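Local coordinates for protein 2-oxoglutarate carboxylase small subunit (Hydrogenobacter thermophilus, PDB 7KCT) that is an ATP-grasp protein of the biotin carboxylase family, built as the small (beta) subunit of its enzyme, and binds adenosine-5'-diphosphate and magnesium, at residues K215-Q220 against S252-P257; I230-R235 against E334-N339; S238-N243 against F444-L449; R242-V247 against E344-A349. All coordinates share one frame; numbering follows the deposited sequence.

Contact 1: K215-Q220 against S252-P257; sequences KHIEFQ and SLLLTP. With ADP (adenosine-5'-diphosphate), chain C.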
# COMPACT_ATOMS: atom_id res chain seq x y z
N LYS A 215 1.82 -11.35 27.67
CA LYS A 215 1.62 -10.69 26.38
C LYS A 215 1.39 -9.19 26.61
O LYS A 215 0.93 -8.76 27.67
CB LYS A 215 0.46 -11.33 25.65
CG LYS A 215 0.74 -12.77 25.15
CD LYS A 215 -0.44 -13.31 24.35
CE LYS A 215 -0.01 -14.17 23.17
NZ LYS A 215 0.66 -13.39 22.09
N HIS A 216 1.77 -8.37 25.62
CA HIS A 216 1.55 -6.94 25.67
C HIS A 216 0.37 -6.63 24.75
O HIS A 216 0.48 -6.71 23.52
CB HIS A 216 2.82 -6.17 25.33
CG HIS A 216 2.66 -4.66 25.37
ND1 HIS A 216 3.46 -3.85 26.15
CD2 HIS A 216 1.85 -3.83 24.69
CE1 HIS A 216 3.11 -2.59 25.98
NE2 HIS A 216 2.14 -2.54 25.09
N ILE A 217 -0.77 -6.29 25.35
CA ILE A 217 -2.02 -6.04 24.66
C ILE A 217 -2.38 -4.58 24.89
O ILE A 217 -2.38 -4.11 26.03
CB ILE A 217 -3.15 -6.97 25.16
CG1 ILE A 217 -2.77 -8.46 25.01
CG2 ILE A 217 -4.42 -6.65 24.50
CD1 ILE A 217 -2.54 -8.91 23.65
N GLU A 218 -2.68 -3.84 23.82
CA GLU A 218 -2.94 -2.41 23.99
C GLU A 218 -4.16 -1.99 23.19
O GLU A 218 -4.42 -2.52 22.11
CB GLU A 218 -1.71 -1.57 23.58
CG GLU A 218 -1.41 -1.67 22.12
CD GLU A 218 -0.17 -0.92 21.75
OE1 GLU A 218 0.61 -0.59 22.67
OE2 GLU A 218 0.04 -0.68 20.53
N PHE A 219 -4.96 -1.10 23.78
CA PHE A 219 -6.21 -0.63 23.20
C PHE A 219 -6.07 0.80 22.71
O PHE A 219 -5.61 1.68 23.44
CB PHE A 219 -7.37 -0.68 24.22
CG PHE A 219 -8.02 -2.01 24.32
CD1 PHE A 219 -7.48 -3.00 25.10
CD2 PHE A 219 -9.16 -2.29 23.62
CE1 PHE A 219 -8.07 -4.25 25.18
CE2 PHE A 219 -9.74 -3.55 23.71
CZ PHE A 219 -9.18 -4.51 24.49
N GLN A 220 -6.58 1.04 21.52
CA GLN A 220 -6.55 2.33 20.86
C GLN A 220 -7.84 3.06 21.18
O GLN A 220 -8.93 2.50 20.96
CB GLN A 220 -6.42 2.12 19.36
CG GLN A 220 -6.44 3.36 18.52
CD GLN A 220 -5.21 4.19 18.69
OE1 GLN A 220 -4.10 3.79 18.31
NE2 GLN A 220 -5.38 5.38 19.28
N SER A 252 -5.35 -8.62 18.37
CA SER A 252 -4.69 -9.73 19.04
C SER A 252 -5.36 -11.03 18.59
O SER A 252 -6.51 -11.04 18.17
CB SER A 252 -4.82 -9.59 20.55
OG SER A 252 -6.09 -10.10 21.01
N LEU A 253 -4.62 -12.14 18.67
CA LEU A 253 -5.24 -13.47 18.58
C LEU A 253 -5.78 -13.94 19.92
O LEU A 253 -6.56 -14.90 19.96
CB LEU A 253 -4.23 -14.49 18.08
CG LEU A 253 -3.55 -14.10 16.75
CD1 LEU A 253 -2.34 -14.93 16.50
CD2 LEU A 253 -4.56 -14.23 15.60
N LEU A 254 -5.37 -13.30 21.01
CA LEU A 254 -5.74 -13.79 22.33
C LEU A 254 -7.23 -13.60 22.59
O LEU A 254 -7.93 -14.54 22.96
CB LEU A 254 -4.92 -13.09 23.40
CG LEU A 254 -5.21 -13.45 24.85
CD1 LEU A 254 -4.66 -14.82 25.24
CD2 LEU A 254 -4.62 -12.39 25.73
N LEU A 255 -7.70 -12.37 22.42
CA LEU A 255 -9.05 -12.00 22.83
C LEU A 255 -10.13 -12.47 21.87
O LEU A 255 -10.01 -12.35 20.65
CB LEU A 255 -9.14 -10.49 22.98
CG LEU A 255 -8.19 -9.82 23.96
CD1 LEU A 255 -8.59 -8.37 23.97
CD2 LEU A 255 -8.36 -10.46 25.32
N THR A 256 -11.23 -12.97 22.46
CA THR A 256 -12.45 -13.24 21.73
C THR A 256 -13.17 -11.93 21.49
O THR A 256 -12.90 -10.92 22.14
CB THR A 256 -13.34 -14.17 22.55
OG1 THR A 256 -13.79 -13.44 23.70
CG2 THR A 256 -12.57 -15.42 22.98
N PRO A 257 -14.16 -11.91 20.60
CA PRO A 257 -14.89 -10.65 20.39
C PRO A 257 -15.58 -10.12 21.64
O PRO A 257 -15.74 -8.91 21.79
CB PRO A 257 -15.89 -11.00 19.28
CG PRO A 257 -15.26 -12.26 18.58
CD PRO A 257 -14.63 -13.00 19.73
PB ADP C . 7.58 1.97 28.65
O1B ADP C . 9.06 2.11 28.55
O2B ADP C . 6.66 1.37 27.62
O3B ADP C . 6.89 3.10 29.40
PA ADP C . 5.97 0.07 29.95
O1A ADP C . 4.91 -0.02 28.92
O2A ADP C . 5.54 -0.01 31.41
O3A ADP C . 7.39 0.73 29.97
O5' ADP C . 6.44 -1.74 29.87
C5' ADP C . 7.62 -2.01 29.04
C4' ADP C . 7.46 -3.43 28.65
O4' ADP C . 7.95 -4.15 29.81
C3' ADP C . 6.05 -3.81 28.44
O3' ADP C . 5.72 -3.81 27.04
C2' ADP C . 6.15 -5.28 28.86
O2' ADP C . 6.89 -6.09 27.87
C1' ADP C . 7.08 -5.25 30.04
N9 ADP C . 6.34 -5.08 31.31
C8 ADP C . 5.83 -3.91 31.91
N7 ADP C . 5.23 -4.18 33.10
C5 ADP C . 5.33 -5.57 33.24
C6 ADP C . 4.90 -6.46 34.26
N6 ADP C . 4.24 -5.97 35.35
N1 ADP C . 5.10 -7.80 34.16
C2 ADP C . 5.78 -8.18 33.05
N3 ADP C . 6.26 -7.46 32.02
C4 ADP C . 6.01 -6.13 32.15
O HOH W 1 -2.09 -12.37 20.22
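Ile217 and Ser252 mark the nearest approach of the two backbones, 7.2 Å between their CA atoms, where the loop leading to helix 257-273 passes over one side of strand 215-223. Side chains therefore bridge the gap. Ile217 carries CG1 beside the backbone N (chi1 -57°), and its CD1 methyl meets CB of Ser252 at 3.9 Å, while CG1 itself lies more loosely against CD2 of Leu254. Further along the strand Phe219 and Leu255 reach toward each other tip to tip, CZ of the ring lying 3.9 Å from the CD1 methyl. The hydroxyl of Ser252 turns back on its own loop: OG accepts from the backbone N of Leu255 at 3.1 Å in a nearly straight bond (173°), an ST motif, and it also bonds Glu234 on the neighbouring strand. At the other end Lys215 CD just reaches CD2 of Leu254, and a water that accepts from Leu253 N at 3.0 Å bonds weakly with NZ, whose stronger partners are the carbonyl of Phe444 and the carboxylate of Asp236. Alternate residues look to the other side of the strand, where the His216 ring, with CG anti to the backbone N, brings ND1 within 2.4 Å of ribose O3' of the adenosine-5'-diphosphate of chain C, shorter than a normal hydrogen bond and so doubtful in detail. The strand thus has two chemistries: an apolar side held against the loop by methyls and a ring, and a polar side turned to the nucleotide, while Lys215 NZ adds only a weak link through water.

Contact 2: I230-R235 against E334-N339; sequences IHLGER and EDIRFN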
# COMPACT_ATOMS: atom_id res chain seq x y z
N ILE A 230 -14.56 6.54 21.34
CA ILE A 230 -14.68 5.16 20.89
C ILE A 230 -13.33 4.47 21.08
O ILE A 230 -12.29 5.10 21.28
CB ILE A 230 -15.15 5.04 19.43
CG1 ILE A 230 -14.14 5.69 18.47
CG2 ILE A 230 -16.55 5.67 19.21
CD1 ILE A 230 -14.51 5.51 17.00
N HIS A 231 -13.35 3.14 21.02
CA HIS A 231 -12.13 2.36 20.96
C HIS A 231 -12.02 1.75 19.57
O HIS A 231 -13.02 1.58 18.85
CB HIS A 231 -12.08 1.26 22.06
CG HIS A 231 -13.01 0.13 21.84
ND1 HIS A 231 -12.75 -0.87 20.93
CD2 HIS A 231 -14.16 -0.23 22.47
CE1 HIS A 231 -13.74 -1.75 20.94
NE2 HIS A 231 -14.60 -1.39 21.88
N LEU A 232 -10.79 1.50 19.15
CA LEU A 232 -10.53 0.87 17.87
C LEU A 232 -9.87 -0.48 18.10
O LEU A 232 -8.98 -0.89 17.37
CB LEU A 232 -9.68 1.77 16.97
CG LEU A 232 -10.35 3.11 16.61
CD1 LEU A 232 -9.39 4.02 15.81
CD2 LEU A 232 -11.67 2.86 15.83
N GLY A 233 -10.35 -1.21 19.11
CA GLY A 233 -9.84 -2.53 19.31
C GLY A 233 -8.41 -2.49 19.80
O GLY A 233 -7.88 -1.46 20.21
N GLU A 234 -7.79 -3.66 19.77
CA GLU A 234 -6.51 -3.84 20.41
C GLU A 234 -5.45 -4.31 19.42
O GLU A 234 -5.73 -4.67 18.27
CB GLU A 234 -6.63 -4.82 21.59
CG GLU A 234 -6.53 -6.28 21.29
CD GLU A 234 -7.67 -6.83 20.50
OE1 GLU A 234 -7.60 -8.04 20.23
OE2 GLU A 234 -8.61 -6.09 20.12
N ARG A 235 -4.21 -4.24 19.88
CA ARG A 235 -3.06 -4.74 19.16
C ARG A 235 -2.22 -5.56 20.12
O ARG A 235 -2.10 -5.23 21.30
CB ARG A 235 -2.21 -3.60 18.63
CG ARG A 235 -2.98 -2.56 17.83
CD ARG A 235 -1.99 -1.45 17.39
NE ARG A 235 -1.73 -0.41 18.40
CZ ARG A 235 -2.36 0.78 18.48
NH1 ARG A 235 -3.32 1.11 17.64
NH2 ARG A 235 -1.98 1.65 19.40
N GLU A 334 -20.66 1.08 17.54
CA GLU A 334 -21.30 0.05 16.72
C GLU A 334 -20.81 0.05 15.28
O GLU A 334 -20.92 -0.97 14.61
CB GLU A 334 -22.82 0.26 16.70
CG GLU A 334 -23.33 0.05 18.07
CD GLU A 334 -23.28 1.21 18.99
OE1 GLU A 334 -22.76 2.28 18.58
OE2 GLU A 334 -23.82 0.99 20.11
N ASP A 335 -20.31 1.18 14.80
CA ASP A 335 -19.80 1.25 13.45
C ASP A 335 -18.44 0.58 13.30
O ASP A 335 -18.06 0.23 12.19
CB ASP A 335 -19.65 2.71 13.01
CG ASP A 335 -20.95 3.47 13.10
OD1 ASP A 335 -22.00 2.86 12.87
OD2 ASP A 335 -20.92 4.69 13.42
N ILE A 336 -17.71 0.39 14.40
CA ILE A 336 -16.31 -0.04 14.37
C ILE A 336 -16.26 -1.55 14.18
O ILE A 336 -16.57 -2.31 15.10
CB ILE A 336 -15.55 0.38 15.63
CG1 ILE A 336 -15.64 1.91 15.83
CG2 ILE A 336 -14.09 -0.15 15.59
CD1 ILE A 336 -15.61 2.74 14.51
N ARG A 337 -15.87 -1.98 12.98
CA ARG A 337 -15.66 -3.38 12.62
C ARG A 337 -14.17 -3.73 12.60
O ARG A 337 -13.31 -2.88 12.36
CB ARG A 337 -16.26 -3.68 11.25
CG ARG A 337 -17.74 -3.30 11.06
CD ARG A 337 -18.68 -4.46 11.29
NE ARG A 337 -20.08 -4.06 11.17
CZ ARG A 337 -20.80 -3.55 12.17
NH1 ARG A 337 -20.23 -3.38 13.36
NH2 ARG A 337 -22.06 -3.20 11.99
N PHE A 338 -13.88 -5.01 12.80
CA PHE A 338 -12.52 -5.50 12.85
C PHE A 338 -12.40 -6.56 11.76
O PHE A 338 -12.71 -7.73 11.97
CB PHE A 338 -12.23 -6.03 14.20
CG PHE A 338 -12.44 -5.01 15.31
CD1 PHE A 338 -11.52 -4.00 15.51
CD2 PHE A 338 -13.56 -5.08 16.15
CE1 PHE A 338 -11.69 -3.08 16.53
CE2 PHE A 338 -13.73 -4.17 17.19
CZ PHE A 338 -12.80 -3.16 17.37
N ASN A 339 -11.96 -6.11 10.58
CA ASN A 339 -11.95 -6.91 9.36
C ASN A 339 -10.54 -7.44 9.15
O ASN A 339 -9.63 -6.67 8.85
CB ASN A 339 -12.42 -6.04 8.19
CG ASN A 339 -12.40 -6.76 6.85
OD1 ASN A 339 -12.64 -7.95 6.77
ND2 ASN A 339 -12.18 -6.01 5.79
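Ile336 and Phe338 make the contact with strand 229-236, entering it as alternate residues of the loop that runs on to strand 341-351. Just ahead of them the chain leaves a short 3-10 turn at 334-335. Ile336 comes first, and its two branches divide the work. CD1 meets CD1 of Ile230 at 3.9 Å, the two side chains slanting across each other. CG2, anti to the backbone N, lies against both the carbonyl O of His231, at 3.8 Å, and the CD2 methyl of Leu232. From Arg337, NH1 reaches back to the carbonyl O of Glu334 in a weak bond. Phe338 follows and pushes the tip of its ring against the strand backbone: CE1 lies 3.4 Å from CA of Gly233, while Leu232 C sits at the ring edge, near its plane. Gly233 has positive phi (70°), and a beta carbon on it would collide with CE1. Beside it the CE1 edge of the His231 ring comes within 4.0 Å of Phe338 CZ. That imidazole is fixed by two bonds: ND1 accepts from Gly233 N at 3.0 Å, with the donor in the ring plane, and NE2 pairs with Glu261. Helices 257-273 and 305-312 also touch Phe338. This is largely apolar packing of a connecting loop on an outermost strand of the four-stranded antiparallel sheet in the ATP-grasp part of the fold.

Contact 3: S238-N243 against F444-L449; sequences SIQRRN and FTTRYL. With ADP (adenosine-5'-diphosphate), chain C.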
# COMPACT_ATOMS: atom_id res chain seq x y z
N SER A 238 3.71 -7.93 21.67
CA SER A 238 4.55 -8.67 22.62
C SER A 238 5.99 -8.84 22.13
O SER A 238 6.92 -8.80 22.94
CB SER A 238 3.95 -10.05 22.91
OG SER A 238 2.67 -9.88 23.45
N ILE A 239 6.20 -9.03 20.83
CA ILE A 239 7.55 -9.28 20.34
C ILE A 239 8.41 -8.02 20.50
O ILE A 239 8.21 -7.03 19.78
CB ILE A 239 7.55 -9.77 18.89
CG1 ILE A 239 6.78 -11.09 18.86
CG2 ILE A 239 8.97 -9.96 18.43
CD1 ILE A 239 6.53 -11.72 17.53
N GLN A 240 9.42 -8.12 21.36
CA GLN A 240 10.15 -6.96 21.83
C GLN A 240 11.63 -7.24 22.02
O GLN A 240 12.06 -8.37 22.22
CB GLN A 240 9.59 -6.46 23.18
CG GLN A 240 8.19 -5.98 23.13
CD GLN A 240 7.64 -5.63 24.51
OE1 GLN A 240 8.39 -5.40 25.46
NE2 GLN A 240 6.32 -5.59 24.60
N ARG A 241 12.41 -6.16 21.96
CA ARG A 241 13.77 -6.18 22.43
C ARG A 241 14.02 -4.85 23.14
O ARG A 241 13.55 -3.80 22.69
CB ARG A 241 14.78 -6.37 21.29
CG ARG A 241 14.72 -5.28 20.23
CD ARG A 241 15.77 -4.22 20.46
NE ARG A 241 15.70 -3.15 19.46
CZ ARG A 241 15.20 -1.93 19.68
NH1 ARG A 241 15.20 -1.04 18.70
NH2 ARG A 241 14.75 -1.59 20.89
N ARG A 242 14.77 -4.93 24.24
CA ARG A 242 14.98 -3.82 25.17
C ARG A 242 13.65 -3.22 25.62
O ARG A 242 13.57 -2.03 25.90
CB ARG A 242 15.88 -2.74 24.56
CG ARG A 242 17.34 -3.20 24.38
CD ARG A 242 18.36 -2.04 24.23
NE ARG A 242 18.02 -1.15 23.11
CZ ARG A 242 18.41 -1.33 21.85
NH1 ARG A 242 19.17 -2.36 21.50
NH2 ARG A 242 18.03 -0.46 20.92
N ASN A 243 12.62 -4.06 25.73
CA ASN A 243 11.28 -3.63 26.14
C ASN A 243 10.65 -2.64 25.15
O ASN A 243 9.77 -1.86 25.53
CB ASN A 243 11.33 -3.02 27.54
CG ASN A 243 11.92 -3.96 28.55
OD1 ASN A 243 12.95 -3.66 29.15
ND2 ASN A 243 11.26 -5.10 28.76
N PHE A 444 3.33 -16.54 21.01
CA PHE A 444 4.43 -15.65 21.35
C PHE A 444 4.09 -14.85 22.59
O PHE A 444 2.95 -14.42 22.76
CB PHE A 444 4.80 -14.70 20.18
CG PHE A 444 3.63 -14.10 19.46
CD1 PHE A 444 3.06 -14.76 18.38
CD2 PHE A 444 3.07 -12.89 19.86
CE1 PHE A 444 1.98 -14.22 17.70
CE2 PHE A 444 1.98 -12.34 19.17
CZ PHE A 444 1.43 -13.01 18.11
N THR A 445 5.12 -14.61 23.40
CA THR A 445 5.06 -13.76 24.57
C THR A 445 6.16 -12.70 24.47
O THR A 445 6.94 -12.68 23.51
CB THR A 445 5.25 -14.56 25.88
OG1 THR A 445 6.63 -14.85 26.06
CG2 THR A 445 4.43 -15.82 25.89
N THR A 446 6.25 -11.84 25.47
CA THR A 446 7.31 -10.82 25.45
C THR A 446 8.70 -11.39 25.56
O THR A 446 9.67 -10.68 25.25
CB THR A 446 7.10 -9.81 26.58
OG1 THR A 446 7.14 -10.49 27.84
CG2 THR A 446 5.75 -9.16 26.40
N ARG A 447 8.82 -12.66 25.96
CA ARG A 447 10.06 -13.42 26.04
C ARG A 447 10.43 -14.06 24.70
O ARG A 447 11.47 -14.72 24.59
CB ARG A 447 9.91 -14.55 27.09
CG ARG A 447 9.29 -14.12 28.45
CD ARG A 447 9.97 -12.90 29.07
NE ARG A 447 11.42 -13.05 29.18
CZ ARG A 447 12.06 -13.58 30.22
NH1 ARG A 447 11.38 -14.02 31.27
NH2 ARG A 447 13.39 -13.67 30.20
N TYR A 448 9.59 -13.87 23.68
CA TYR A 448 9.77 -14.56 22.40
C TYR A 448 11.21 -14.58 21.89
O TYR A 448 11.70 -15.64 21.49
CB TYR A 448 8.87 -13.94 21.34
CG TYR A 448 9.01 -14.62 20.01
CD1 TYR A 448 8.23 -15.72 19.68
CD2 TYR A 448 9.97 -14.20 19.09
CE1 TYR A 448 8.37 -16.35 18.44
CE2 TYR A 448 10.13 -14.82 17.89
CZ TYR A 448 9.33 -15.88 17.56
OH TYR A 448 9.49 -16.47 16.34
N LEU A 449 11.88 -13.42 21.85
CA LEU A 449 13.20 -13.38 21.22
C LEU A 449 14.25 -14.12 22.07
O LEU A 449 15.15 -14.78 21.53
CB LEU A 449 13.62 -11.93 20.97
CG LEU A 449 12.93 -11.24 19.78
CD1 LEU A 449 13.34 -9.77 19.69
CD2 LEU A 449 13.20 -11.95 18.43
PB ADP C . 7.58 1.97 28.65
O1B ADP C . 9.06 2.11 28.55
O2B ADP C . 6.66 1.37 27.62
O3B ADP C . 6.89 3.10 29.40
PA ADP C . 5.97 0.07 29.95
O1A ADP C . 4.91 -0.02 28.92
O2A ADP C . 5.54 -0.01 31.41
O3A ADP C . 7.39 0.73 29.97
O5' ADP C . 6.44 -1.74 29.87
C5' ADP C . 7.62 -2.01 29.04
C4' ADP C . 7.46 -3.43 28.65
O4' ADP C . 7.95 -4.15 29.81
C3' ADP C . 6.05 -3.81 28.44
O3' ADP C . 5.72 -3.81 27.04
C2' ADP C . 6.15 -5.28 28.86
O2' ADP C . 6.89 -6.09 27.87
C1' ADP C . 7.08 -5.25 30.04
N9 ADP C . 6.34 -5.08 31.31
C8 ADP C . 5.83 -3.91 31.91
N7 ADP C . 5.23 -4.18 33.10
C5 ADP C . 5.33 -5.57 33.24
C6 ADP C . 4.90 -6.46 34.26
N6 ADP C . 4.24 -5.97 35.35
N1 ADP C . 5.10 -7.80 34.16
C2 ADP C . 5.78 -8.18 33.05
N3 ADP C . 6.26 -7.46 32.02
C4 ADP C . 6.01 -6.13 32.15
O HOH W 2 10.31 -10.82 22.46
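Ser238 and Thr446 bring the two backbones to 4.5 Å, CA to CA. The carbonyl O of Ser238 receives a CA-H...O contact from Thr446, 3.2 Å from its CA and nearly straight (161° at the hydrogen), and CB of Ser238 lies against the carbonyl carbon of Thr445. Ile239 can be followed outward from there. Its CB carries CG2 toward CG of Leu449, 4.4 Å away; CG1 passes CB of Tyr448; and CD1, at the end of an extended chain (chi2 175°), rests over one face of the Phe444 ring, 4.2 Å from CG. The ring of Phe444 also makes a cation-pi contact with Lys215. Segment 444-449 makes a type I turn from Thr445 to Tyr448 that leads into helix 448-451, with Thr445 OG1 accepting from Arg447 N as a cap. The contact joins the biotin carboxylase C-terminal part of the chain to the ATP-grasp part beside the nucleotide. A water between the segments accepts from Gln240 N and Leu449 N and donates to Thr446 O, 2.9 Å away, bridging backbone groups where the two segments lack direct bonds. Leu449 CD1 packs 3.2 Å from Gln240 O and also touches CB of Arg241. Gln240 turns its side chain to the ribose of the adenosine-5'-diphosphate of chain C: OE1 accepts from O2' at 2.9 Å, and NE2 donates to O3' at 3.1 Å while also bonding the carbonyl of Cys237. The CG2 methyl of Thr446 lines the same ribose, near both O2' and the amide of Gln240.

Contact 4: R242-V247 against E344-A349; sequences RNQKLV and ECRINA. With ADP (adenosine-5'-diphosphate), chain D.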
# COMPACT_ATOMS: atom_id res chain seq x y z
N ARG A 242 14.77 -4.93 24.24
CA ARG A 242 14.98 -3.82 25.17
C ARG A 242 13.65 -3.22 25.62
O ARG A 242 13.57 -2.03 25.90
CB ARG A 242 15.88 -2.74 24.56
CG ARG A 242 17.34 -3.20 24.38
CD ARG A 242 18.36 -2.04 24.23
NE ARG A 242 18.02 -1.15 23.11
CZ ARG A 242 18.41 -1.33 21.85
NH1 ARG A 242 19.17 -2.36 21.50
NH2 ARG A 242 18.03 -0.46 20.92
N ASN A 243 12.62 -4.06 25.73
CA ASN A 243 11.28 -3.63 26.14
C ASN A 243 10.65 -2.64 25.15
O ASN A 243 9.77 -1.86 25.53
CB ASN A 243 11.33 -3.02 27.54
CG ASN A 243 11.92 -3.96 28.55
OD1 ASN A 243 12.95 -3.66 29.15
ND2 ASN A 243 11.26 -5.10 28.76
N GLN A 244 11.10 -2.67 23.89
CA GLN A 244 10.56 -1.84 22.81
C GLN A 244 10.11 -2.72 21.65
O GLN A 244 10.76 -3.72 21.31
CB GLN A 244 11.60 -0.84 22.36
CG GLN A 244 11.07 0.36 21.63
CD GLN A 244 12.22 1.23 21.12
OE1 GLN A 244 13.32 1.22 21.70
NE2 GLN A 244 11.97 1.95 20.03
N LYS A 245 8.99 -2.34 21.05
CA LYS A 245 8.29 -3.21 20.13
C LYS A 245 9.04 -3.35 18.81
O LYS A 245 9.77 -2.46 18.38
CB LYS A 245 6.88 -2.69 19.92
CG LYS A 245 6.13 -2.56 21.24
CD LYS A 245 5.02 -1.54 21.17
CE LYS A 245 4.48 -1.21 22.55
NZ LYS A 245 3.79 0.11 22.54
N LEU A 246 8.89 -4.51 18.21
CA LEU A 246 9.47 -4.83 16.91
C LEU A 246 8.43 -5.31 15.92
O LEU A 246 8.49 -4.97 14.73
CB LEU A 246 10.53 -5.91 17.07
CG LEU A 246 11.47 -6.30 15.96
CD1 LEU A 246 12.35 -5.13 15.62
CD2 LEU A 246 12.27 -7.54 16.48
N VAL A 247 7.46 -6.09 16.39
CA VAL A 247 6.40 -6.62 15.57
C VAL A 247 5.08 -6.40 16.28
O VAL A 247 4.92 -6.76 17.45
CB VAL A 247 6.59 -8.12 15.28
CG1 VAL A 247 5.37 -8.63 14.49
CG2 VAL A 247 7.95 -8.40 14.56
N GLU A 344 2.59 -5.36 11.37
CA GLU A 344 3.59 -4.35 11.14
C GLU A 344 4.93 -4.84 11.65
O GLU A 344 5.05 -5.31 12.78
CB GLU A 344 3.22 -3.01 11.84
CG GLU A 344 4.42 -2.01 11.94
CD GLU A 344 4.05 -0.64 12.53
OE1 GLU A 344 4.43 -0.28 13.68
OE2 GLU A 344 3.38 0.11 11.81
N CYS A 345 5.97 -4.63 10.85
CA CYS A 345 7.33 -4.91 11.25
C CYS A 345 8.13 -3.62 11.18
O CYS A 345 8.04 -2.88 10.19
CB CYS A 345 7.96 -6.00 10.40
SG CYS A 345 7.19 -7.62 10.52
N ARG A 346 8.89 -3.34 12.24
CA ARG A 346 9.77 -2.19 12.27
C ARG A 346 11.06 -2.58 11.60
O ARG A 346 11.71 -3.55 12.01
CB ARG A 346 10.04 -1.73 13.69
CG ARG A 346 8.75 -1.48 14.43
CD ARG A 346 9.00 -0.54 15.56
NE ARG A 346 7.81 -0.36 16.39
CZ ARG A 346 7.79 0.47 17.41
NH1 ARG A 346 8.90 1.17 17.66
NH2 ARG A 346 6.71 0.57 18.18
N ILE A 347 11.42 -1.84 10.55
CA ILE A 347 12.68 -2.02 9.84
C ILE A 347 13.64 -1.01 10.45
O ILE A 347 13.58 0.18 10.12
CB ILE A 347 12.55 -1.77 8.33
CG1 ILE A 347 11.30 -2.42 7.78
CG2 ILE A 347 13.79 -2.23 7.64
CD1 ILE A 347 11.27 -3.80 7.90
N ASN A 348 14.52 -1.48 11.33
CA ASN A 348 15.46 -0.61 12.02
C ASN A 348 16.86 -0.82 11.47
O ASN A 348 17.22 -1.92 11.03
CB ASN A 348 15.49 -0.88 13.54
CG ASN A 348 14.14 -0.70 14.20
OD1 ASN A 348 13.40 0.23 13.90
ND2 ASN A 348 13.83 -1.59 15.14
N ALA A 349 17.64 0.25 11.50
CA ALA A 349 19.06 0.18 11.15
C ALA A 349 19.77 -0.29 12.42
O ALA A 349 20.18 0.52 13.26
CB ALA A 349 19.59 1.53 10.69
PB ADP D . 5.40 3.43 20.65
O1B ADP D . 4.84 4.55 19.79
O2B ADP D . 4.75 2.07 20.68
O3B ADP D . 5.99 3.86 21.95
PA ADP D . 8.32 3.30 20.61
O1A ADP D . 9.60 3.17 19.86
O2A ADP D . 8.21 3.11 22.12
O3A ADP D . 6.98 2.86 19.88
O5' ADP D . 8.24 5.27 20.64
C5' ADP D . 9.01 5.86 19.51
C4' ADP D . 9.87 6.98 19.89
O4' ADP D . 9.45 7.71 21.03
C3' ADP D . 11.28 6.23 20.21
O3' ADP D . 12.27 6.99 19.78
C2' ADP D . 11.10 6.18 21.78
O2' ADP D . 12.28 6.27 22.43
C1' ADP D . 10.45 7.59 21.93
N9 ADP D . 9.60 7.76 23.18
C8 ADP D . 8.56 6.94 23.68
N7 ADP D . 8.03 7.39 24.85
C5 ADP D . 8.73 8.55 25.10
C6 ADP D . 8.64 9.47 26.17
N6 ADP D . 7.72 9.27 27.18
N1 ADP D . 9.45 10.57 26.20
C2 ADP D . 10.36 10.66 25.16
N3 ADP D . 10.56 9.87 24.07
C4 ADP D . 9.71 8.81 24.08
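Leu246 and Arg346 hold the tight part of the contact, where Arg346 N donates to Leu246 O at 3.0 Å in a nearly straight bond (170°). Next to it Val247 and Cys345 form an antiparallel non-hydrogen-bonded pair; their side chains share one face of the sheet, with helix 427-435 against them, and Val247 CA makes a CA-H...O contact with Glu344 O, 3.4 Å away. Packing is looser toward Asn348, whose ND2 touches the Leu246 CD1 methyl at 3.9 Å and bonds weakly to Glu350. At the other end the backbones part, and side chains and nucleotide make the connection. The extended chain of Arg346 carries its guanidinium beneath the carbonyl O of Lys245, which sits over one face. NH2 donates to O3A of the adenosine-5'-diphosphate of chain D at 2.9 Å, and NH1 to O1A at 3.1 Å; Glu248 and Glu304 grip the same guanidinium. Lys245 NZ reaches O2B at 2.9 Å and pairs with Glu283, Glu304 and Glu218, while Gln244 NE2 adds a weak bond to O1A. Two cationic groups, 5.3 Å apart from Lys245 NZ to Arg346 NH2, thus converge on one diphosphate beside a bound magnesium; its negative charge and the nearby glutamates probably moderate their repulsion.

Overall arrangement
From the N terminus, strand 215-223 comes first, and contact 1 closes a short loop of 31 residues by bringing 252-257 back onto it. Within that loop start the other three: strand 229-236 opens contact 2, which ends at 334-339, and the overlapping segments 238-243 and 242-247 open contacts 3 and 4. Contact 1 therefore crosses all of them, and contact 2 crosses contacts 3 and 4. Contact 4, closing at 344-349, nests in the wider span of contact 3, to 444-449. Contacts 1 and 2 sit on neighbouring strands of the four-stranded ATP-grasp sheet. Contacts 3 and 4 tie this region to the C-terminal part. Contacts 1 and 3 meet at the ribose of one nucleotide; contact 4 holds the other.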